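Local coordinates for 336aa long hypothetical dTDP-glucose 4,6-dehydratase (Pyrococcus horikoshii, PDB 2HUN), which binds NAD in a Rossmann fold and probably acts as a dTDP-glucose 4,6-dehydratase of the extended short-chain dehydrogenase family, at the interface of chains A and B. Numbering follows the deposited sequence. Chains: chain A/B, 336aa long hypothetical dTDP-glucose 4,6-dehydratase.

The interface of chains A and B. Residues chain A 111, 114, 165, 168-169; chain B 91-92, 95, 150.
A:Tyr169 and A:Trp165 meet B:Ile92 and B:Pro95 in one patch of a two-fold symmetric interface between two Rossmann-fold subunits of the extended short-chain dehydrogenase family. Helices 96-116 and 150-168 of chain A supply most of its side, as in the helical dimer common in this family; the pairing is likely to be the biological one. A hydrogen bond across runs from the A:Tyr169 OH phenol to the backbone O of B:Ile92 at 2.7 Å; the donor lies 19° off the carbonyl plane. That phenol ring is sandwiched within its own chain, A:Thr168 CG2 over one face and A:Arg114 CD over the other, probably limiting its rotation. Two prolines and B:Ile92 carry the apolar packing. B:Pro95 sets CB against A:Trp165 CZ2 (3.5 Å) on the benzo part of the indole, while its CG faces the A:Glu111 carboxylate and its CD the A:Arg114 guanidinium. The A:Thr168 side chain points at the CD edge of the B:Pro150 ring; chi1 of -63° sets OG1 beside the backbone N and CG2 anti to it, and this methyl reaches B:Pro150 CD at 3.7 Å and B:Ile92 CG2 at 3.8 Å. Within chain A the polar groups facing B:Pro95 are bonded to one another. A:Glu111 OE1 accepts from A:Trp165 NE1 (2.7 Å, nearly straight) and, from the opposite face of the carboxylate plane, from A:Arg114 NE; OE2 takes A:Arg114 NH2 through its syn lone pair at 2.8 Å, completing a side-on salt bridge. An alanine replacing A:Glu111 would probably strand the indole N-H and guanidinium charge without their acceptor, freeing both to shift beneath B:Pro95.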
ATOM      1  N   GLU A 111       7.737  11.920  -6.516  1.00 23.94           N
ATOM      2  CA  GLU A 111       9.125  12.209  -6.847  1.00 24.74           C
ATOM      3  C   GLU A 111       9.277  13.621  -7.392  1.00 24.64           C
ATOM      4  O   GLU A 111      10.186  14.346  -6.993  1.00 26.67           O
ATOM      5  CB  GLU A 111       9.661  11.195  -7.859  1.00 24.71           C
ATOM      6  CG  GLU A 111      10.140   9.884  -7.232  1.00 25.78           C
ATOM      7  CD  GLU A 111      11.320  10.082  -6.285  1.00 25.83           C
ATOM      8  OE1 GLU A 111      11.104  10.383  -5.092  1.00 24.32           O
ATOM      9  OE2 GLU A 111      12.470   9.949  -6.743  1.00 25.66           O
ATOM     10  N   ARG A 114       9.032  16.062  -4.376  1.00 22.91           N
ATOM     11  CA  ARG A 114      10.195  16.136  -3.492  1.00 25.45           C
ATOM     12  C   ARG A 114      11.472  16.562  -4.216  1.00 25.96           C
ATOM     13  O   ARG A 114      12.381  17.109  -3.597  1.00 26.22           O
ATOM     14  CB  ARG A 114      10.415  14.798  -2.759  1.00 26.15           C
ATOM     15  CG  ARG A 114      10.931  13.629  -3.604  1.00 26.86           C
ATOM     16  CD  ARG A 114      12.461  13.543  -3.594  1.00 26.99           C
ATOM     17  NE  ARG A 114      12.935  12.362  -4.313  1.00 27.36           N
ATOM     18  CZ  ARG A 114      14.212  12.010  -4.437  1.00 28.77           C
ATOM     19  NH1 ARG A 114      15.168  12.748  -3.883  1.00 27.97           N
ATOM     20  NH2 ARG A 114      14.537  10.918  -5.123  1.00 26.12           N
ATOM     21  N   TRP A 165       6.769   8.990   1.683  1.00 23.78           N
ATOM     22  CA  TRP A 165       7.466  10.121   1.071  1.00 23.64           C
ATOM     23  C   TRP A 165       7.263  11.404   1.877  1.00 23.62           C
ATOM     24  O   TRP A 165       8.183  12.205   2.030  1.00 24.02           O
ATOM     25  CB  TRP A 165       6.978  10.323  -0.365  1.00 20.41           C
ATOM     26  CG  TRP A 165       7.901   9.756  -1.422  1.00 20.71           C
ATOM     27  CD1 TRP A 165       8.614  10.465  -2.345  1.00 21.02           C
ATOM     28  CD2 TRP A 165       8.177   8.372  -1.682  1.00 20.08           C
ATOM     29  NE1 TRP A 165       9.311   9.615  -3.167  1.00 21.17           N
ATOM     30  CE2 TRP A 165       9.062   8.323  -2.784  1.00 21.12           C
ATOM     31  CE3 TRP A 165       7.760   7.169  -1.094  1.00 19.43           C
ATOM     32  CZ2 TRP A 165       9.537   7.118  -3.314  1.00 19.03           C
ATOM     33  CZ3 TRP A 165       8.234   5.969  -1.620  1.00 18.89           C
ATOM     34  CH2 TRP A 165       9.115   5.955  -2.721  1.00 19.64           C
ATOM     35  N   THR A 168       9.589  11.119   4.816  1.00 27.66           N
ATOM     36  CA  THR A 168      10.971  11.069   4.371  1.00 28.11           C
ATOM     37  C   THR A 168      11.495  12.433   3.928  1.00 28.75           C
ATOM     38  O   THR A 168      12.582  12.843   4.332  1.00 28.66           O
ATOM     39  CB  THR A 168      11.149  10.093   3.196  1.00 27.61           C
ATOM     40  OG1 THR A 168      10.821   8.769   3.620  1.00 30.01           O
ATOM     41  CG2 THR A 168      12.585  10.119   2.700  1.00 27.71           C
ATOM     42  N   TYR A 169      10.713  13.134   3.109  1.00 27.40           N
ATOM     43  CA  TYR A 169      11.125  14.425   2.570  1.00 25.33           C
ATOM     44  C   TYR A 169      10.393  15.633   3.137  1.00 25.29           C
ATOM     45  O   TYR A 169      10.416  16.715   2.548  1.00 24.38           O
ATOM     46  CB  TYR A 169      10.978  14.381   1.051  1.00 24.51           C
ATOM     47  CG  TYR A 169      11.728  13.221   0.432  1.00 24.66           C
ATOM     48  CD1 TYR A 169      13.119  13.220   0.369  1.00 22.99           C
ATOM     49  CD2 TYR A 169      11.047  12.103  -0.052  1.00 25.03           C
ATOM     50  CE1 TYR A 169      13.815  12.136  -0.160  1.00 22.70           C
ATOM     51  CE2 TYR A 169      11.733  11.013  -0.582  1.00 22.76           C
ATOM     52  CZ  TYR A 169      13.116  11.035  -0.631  1.00 24.90           C
ATOM     53  OH  TYR A 169      13.804   9.952  -1.137  1.00 23.52           O
TER
ATOM     54  N   SER B  91      17.468   3.990   0.761  1.00 30.63           N
ATOM     55  CA  SER B  91      16.112   4.245   0.264  1.00 27.60           C
ATOM     56  C   SER B  91      15.798   5.740   0.224  1.00 27.83           C
ATOM     57  O   SER B  91      15.067   6.207  -0.652  1.00 28.60           O
ATOM     58  CB  SER B  91      15.063   3.506   1.122  1.00 27.10           C
ATOM     59  OG  SER B  91      14.736   4.206   2.318  1.00 25.83           O
ATOM     60  N   ILE B  92      16.345   6.496   1.171  1.00 28.13           N
ATOM     61  CA  ILE B  92      16.110   7.940   1.201  1.00 29.25           C
ATOM     62  C   ILE B  92      16.930   8.600   0.087  1.00 30.12           C
ATOM     63  O   ILE B  92      16.456   9.492  -0.615  1.00 30.22           O
ATOM     64  CB  ILE B  92      16.514   8.547   2.572  1.00 30.62           C
ATOM     65  CG1 ILE B  92      15.638   7.950   3.680  1.00 30.61           C
ATOM     66  CG2 ILE B  92      16.368  10.071   2.539  1.00 29.34           C
ATOM     67  CD1 ILE B  92      16.055   8.354   5.088  1.00 33.45           C
ATOM     68  N   PRO B  95      15.244   6.169  -3.805  1.00 33.60           N
ATOM     69  CA  PRO B  95      14.073   5.292  -3.683  1.00 33.41           C
ATOM     70  C   PRO B  95      13.702   4.462  -4.913  1.00 33.41           C
ATOM     71  O   PRO B  95      12.980   3.473  -4.798  1.00 33.00           O
ATOM     72  CB  PRO B  95      12.964   6.266  -3.293  1.00 33.85           C
ATOM     73  CG  PRO B  95      13.344   7.499  -4.050  1.00 32.72           C
ATOM     74  CD  PRO B  95      14.837   7.588  -3.795  1.00 32.42           C
ATOM     75  N   PRO B 150      11.314   5.447   2.409  1.00 24.18           N
ATOM     76  CA  PRO B 150      10.932   4.839   1.134  1.00 23.87           C
ATOM     77  C   PRO B 150      10.992   3.324   1.247  1.00 23.27           C
ATOM     78  O   PRO B 150      10.181   2.603   0.650  1.00 24.96           O
ATOM     79  CB  PRO B 150      11.967   5.404   0.165  1.00 26.60           C
ATOM     80  CG  PRO B 150      12.195   6.781   0.717  1.00 25.43           C
ATOM     81  CD  PRO B 150      12.334   6.490   2.199  1.00 26.28           C
TER